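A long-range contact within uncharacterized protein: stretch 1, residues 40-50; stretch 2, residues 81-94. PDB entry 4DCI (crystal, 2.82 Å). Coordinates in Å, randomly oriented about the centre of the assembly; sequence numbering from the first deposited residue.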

# COMPACT_ATOMS: atom_id res chain seq x y z
N ASN B 40 -24.36 4.53 -5.67
CA ASN B 40 -23.33 3.51 -5.80
C ASN B 40 -23.26 2.59 -4.58
O ASN B 40 -23.08 1.38 -4.71
N ALA B 41 -23.40 3.19 -3.40
CA ALA B 41 -23.43 2.44 -2.15
C ALA B 41 -24.62 1.49 -2.13
O ALA B 41 -24.45 0.27 -2.02
N ASP B 42 -25.82 2.04 -2.27
CA ASP B 42 -27.05 1.25 -2.36
C ASP B 42 -26.88 0.07 -3.29
O ASP B 42 -27.26 -1.05 -2.96
N GLN B 43 -26.29 0.31 -4.46
CA GLN B 43 -26.12 -0.73 -5.46
C GLN B 43 -25.20 -1.82 -4.97
O GLN B 43 -25.48 -3.00 -5.15
N GLN B 44 -24.10 -1.44 -4.34
CA GLN B 44 -23.18 -2.42 -3.79
C GLN B 44 -23.85 -3.29 -2.73
O GLN B 44 -23.73 -4.52 -2.77
N LEU B 45 -24.56 -2.65 -1.80
CA LEU B 45 -25.30 -3.35 -0.76
C LEU B 45 -26.22 -4.40 -1.34
O LEU B 45 -26.32 -5.50 -0.81
N ALA B 46 -26.89 -4.06 -2.44
CA ALA B 46 -27.76 -5.01 -3.12
C ALA B 46 -26.98 -6.16 -3.75
O ALA B 46 -27.48 -7.29 -3.81
N GLN B 47 -25.77 -5.88 -4.24
CA GLN B 47 -24.96 -6.91 -4.86
C GLN B 47 -24.34 -7.80 -3.81
O GLN B 47 -24.27 -9.01 -3.98
N LEU B 48 -23.92 -7.20 -2.70
CA LEU B 48 -23.39 -7.93 -1.55
C LEU B 48 -24.35 -8.99 -1.03
O LEU B 48 -23.94 -10.09 -0.68
N GLU B 49 -25.64 -8.66 -0.98
CA GLU B 49 -26.64 -9.58 -0.46
C GLU B 49 -26.89 -10.73 -1.43
O GLU B 49 -27.15 -11.85 -1.00
N GLN B 50 -26.82 -10.46 -2.73
CA GLN B 50 -26.97 -11.52 -3.72
C GLN B 50 -25.75 -12.42 -3.72
O GLN B 50 -25.88 -13.65 -3.74
N GLN B 81 -19.33 -12.20 7.77
CA GLN B 81 -18.55 -11.41 6.83
C GLN B 81 -19.48 -10.43 6.11
O GLN B 81 -19.17 -9.25 6.01
N VAL B 82 -20.61 -10.94 5.64
CA VAL B 82 -21.60 -10.13 4.94
C VAL B 82 -22.16 -9.04 5.86
O VAL B 82 -22.15 -7.87 5.49
N ALA B 83 -22.60 -9.43 7.05
CA ALA B 83 -23.16 -8.48 8.01
C ALA B 83 -22.21 -7.31 8.30
O ALA B 83 -22.61 -6.15 8.24
N GLY B 84 -20.95 -7.63 8.61
CA GLY B 84 -19.94 -6.63 8.93
C GLY B 84 -19.60 -5.72 7.76
O GLY B 84 -19.27 -4.55 7.94
N LYS B 85 -19.68 -6.28 6.55
CA LYS B 85 -19.42 -5.55 5.32
C LYS B 85 -20.60 -4.62 5.00
O LYS B 85 -20.40 -3.43 4.73
N ARG B 86 -21.81 -5.18 5.04
CA ARG B 86 -23.03 -4.40 4.94
C ARG B 86 -22.95 -3.23 5.92
O ARG B 86 -22.97 -2.08 5.50
N SER B 87 -22.81 -3.54 7.20
CA SER B 87 -22.70 -2.52 8.26
C SER B 87 -21.80 -1.33 7.90
O SER B 87 -22.06 -0.19 8.28
N GLU B 88 -20.73 -1.62 7.16
CA GLU B 88 -19.73 -0.63 6.79
C GLU B 88 -20.24 0.28 5.68
O GLU B 88 -20.17 1.51 5.79
N LEU B 89 -20.75 -0.33 4.60
CA LEU B 89 -21.34 0.42 3.50
C LEU B 89 -22.50 1.26 4.01
O LEU B 89 -22.63 2.44 3.67
N GLU B 90 -23.32 0.66 4.86
CA GLU B 90 -24.45 1.35 5.46
C GLU B 90 -23.99 2.61 6.21
O GLU B 90 -24.74 3.56 6.33
N GLU B 91 -22.74 2.62 6.68
CA GLU B 91 -22.23 3.81 7.35
C GLU B 91 -21.67 4.87 6.41
O GLU B 91 -21.77 6.07 6.69
N GLN B 92 -21.07 4.45 5.30
CA GLN B 92 -20.62 5.40 4.29
C GLN B 92 -21.84 6.18 3.82
O GLN B 92 -21.84 7.41 3.81
N LYS B 93 -22.89 5.43 3.47
CA LYS B 93 -24.15 5.97 2.98
C LYS B 93 -24.74 6.98 3.95
O LYS B 93 -25.24 8.03 3.53
N ARG B 94 -24.69 6.65 5.23
CA ARG B 94 -25.09 7.55 6.31
C ARG B 94 -24.37 8.91 6.19
O ARG B 94 -25.03 9.96 6.20

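The two stretches are helices that run nearly antiparallel, at 166°, with their axes 9.5 Å apart at closest approach. The early part of one therefore faces the late part of the other: Ala-41 lies by Lys-93, and Leu-48 by Val-82.

Two leucines of the first helix are the main bumps. Leu-45 fills a hollow formed by Arg-86, Leu-89, Glu-90 and Lys-93. Its CA-to-CB bond points sideways, but its m, t rotamer brings the methyl end to the second helix. Leu-45 CD2 lies 3.7 Å from Leu-89 CB, and Leu-45 CD1 lies 3.6 Å from Glu-90 OE1. Leu-48 points toward the other helix and fills the next hollow, among Val-82, Lys-85, Arg-86 and Leu-89. Its rotamer is t, p. Leu-48 CD1 rests 3.8 Å from Lys-85 CD, on the aliphatic part of that side chain. Leu-48 CD2 goes deep enough to reach the backbone, 3.4 Å from Arg-86 N. Leu-48 CG is 4.1 Å from Val-82 CG1.

Leu-89, rotamer m, t, points back toward the first helix and touches both leucines. Its CD1 is 4.4 Å from Leu-48 CD2. Its CD2 is 3.8 Å from Gln-44 OE1. Ala-41 is small and buried, and its CB meets Lys-93 CG at 4.0 Å.

Charged pairs line one side of this apolar packing. Lys-93 NZ donates to Asp-42 OD2 at 2.9 Å, in a salt bridge between the helices. The same NZ bonds to Glu-90 OE2 at 2.8 Å within its own helix, so one ammonium serves two carboxylates. Arg-86 extends t, t before turning at chi3 (m). Its NH2 makes a weak hydrogen bond to Glu-49 OE1 at 3.4 Å, part of a second salt bridge. Glu-49 sits at the guanidinium edge, while Leu-45 CD2 covers one face.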

# COMPACT_ATOMS: atom_id res chain seq x y z
CB ASN B 40 -21.99 4.17 -6.04
CG ASN B 40 -20.94 3.19 -6.49
OD1 ASN B 40 -21.14 2.45 -7.45
ND2 ASN B 40 -19.81 3.18 -5.79
CB ALA B 41 -23.49 3.38 -0.96
CB ASP B 42 -28.22 2.11 -2.82
CG ASP B 42 -28.78 3.00 -1.71
OD1 ASP B 42 -29.19 4.15 -2.01
OD2 ASP B 42 -28.80 2.54 -0.55
CB GLN B 43 -25.59 -0.15 -6.77
CG GLN B 43 -25.86 -1.03 -7.98
CD GLN B 43 -25.22 -0.50 -9.24
OE1 GLN B 43 -24.87 0.68 -9.34
NE2 GLN B 43 -25.05 -1.37 -10.23
CB GLN B 44 -21.93 -1.75 -3.24
CG GLN B 44 -20.87 -1.54 -4.30
CD GLN B 44 -19.65 -0.86 -3.74
OE1 GLN B 44 -19.70 0.30 -3.34
NE2 GLN B 44 -18.54 -1.59 -3.69
CB LEU B 45 -26.14 -2.38 0.06
CG LEU B 45 -25.40 -1.60 1.13
CD1 LEU B 45 -26.31 -0.49 1.64
CD2 LEU B 45 -24.98 -2.51 2.28
CB ALA B 46 -28.60 -4.30 -4.17
CB GLN B 47 -23.91 -6.29 -5.79
CG GLN B 47 -24.44 -6.02 -7.19
CD GLN B 47 -23.75 -4.86 -7.88
OE1 GLN B 47 -22.53 -4.70 -7.80
NE2 GLN B 47 -24.53 -4.03 -8.57
CB LEU B 48 -23.02 -6.95 -0.43
CG LEU B 48 -22.50 -7.53 0.89
CD1 LEU B 48 -21.17 -8.22 0.68
CD2 LEU B 48 -22.38 -6.45 1.95
CB GLU B 49 -27.94 -8.85 -0.12
CG GLU B 49 -28.93 -9.66 0.72
CD GLU B 49 -28.39 -10.06 2.08
OE1 GLU B 49 -27.91 -9.18 2.82
OE2 GLU B 49 -28.46 -11.26 2.43
CB GLN B 50 -27.21 -10.94 -5.12
CG GLN B 50 -28.66 -10.59 -5.40
CD GLN B 50 -28.81 -9.50 -6.45
OE1 GLN B 50 -28.02 -8.55 -6.49
NE2 GLN B 50 -29.82 -9.62 -7.29
CB GLN B 81 -17.86 -12.33 5.81
CG GLN B 81 -16.57 -11.78 5.23
CD GLN B 81 -15.41 -11.79 6.22
OE1 GLN B 81 -15.24 -12.74 6.99
NE2 GLN B 81 -14.60 -10.73 6.20
CB VAL B 82 -22.75 -11.00 4.37
CG1 VAL B 82 -23.81 -10.15 3.71
CG2 VAL B 82 -22.20 -11.99 3.36
CB ALA B 83 -23.53 -9.19 9.29
CB LYS B 85 -19.20 -6.53 4.17
CG LYS B 85 -18.31 -6.00 3.05
CD LYS B 85 -17.83 -7.12 2.14
CE LYS B 85 -16.72 -7.95 2.78
NZ LYS B 85 -16.57 -9.26 2.11
CB ARG B 86 -24.25 -5.28 5.22
CG ARG B 86 -25.54 -4.53 5.49
CD ARG B 86 -26.73 -5.47 5.60
NE ARG B 86 -27.17 -5.98 4.29
CZ ARG B 86 -27.85 -5.27 3.38
NH1 ARG B 86 -28.19 -4.00 3.60
NH2 ARG B 86 -28.20 -5.84 2.23
CB SER B 87 -22.19 -3.17 9.55
OG SER B 87 -21.89 -2.19 10.51
CB GLU B 88 -18.48 -1.37 6.34
CG GLU B 88 -17.25 -0.51 6.13
CD GLU B 88 -16.04 -1.36 5.80
OE1 GLU B 88 -16.21 -2.43 5.16
OE2 GLU B 88 -14.91 -0.98 6.19
CB LEU B 89 -21.81 -0.52 2.38
CG LEU B 89 -20.72 -1.11 1.48
CD1 LEU B 89 -21.18 -2.39 0.82
CD2 LEU B 89 -20.29 -0.11 0.42
CB GLU B 90 -25.24 0.41 6.38
CG GLU B 90 -26.73 0.74 6.50
CD GLU B 90 -27.51 0.49 5.21
OE1 GLU B 90 -27.81 -0.69 4.90
OE2 GLU B 90 -27.84 1.48 4.52
CB GLU B 91 -21.19 3.47 8.41
CG GLU B 91 -21.18 4.50 9.53
CD GLU B 91 -19.83 4.64 10.19
OE1 GLU B 91 -19.19 3.61 10.50
OE2 GLU B 91 -19.41 5.80 10.40
CB GLN B 92 -19.93 4.67 3.12
CG GLN B 92 -18.66 3.93 3.51
CD GLN B 92 -18.02 3.12 2.37
OE1 GLN B 92 -18.11 3.50 1.20
NE2 GLN B 92 -17.37 2.01 2.73
CB LYS B 93 -25.13 4.81 2.79
CG LYS B 93 -26.12 4.97 1.65
CD LYS B 93 -26.99 3.72 1.52
CE LYS B 93 -28.25 3.82 2.37
NZ LYS B 93 -29.04 2.56 2.29
CB ARG B 94 -24.80 6.91 7.66
CG ARG B 94 -25.66 7.38 8.83
CD ARG B 94 -25.17 6.82 10.17
NE ARG B 94 -24.43 5.54 10.09
CZ ARG B 94 -24.97 4.34 9.86
NH1 ARG B 94 -26.28 4.20 9.67
NH2 ARG B 94 -24.19 3.27 9.81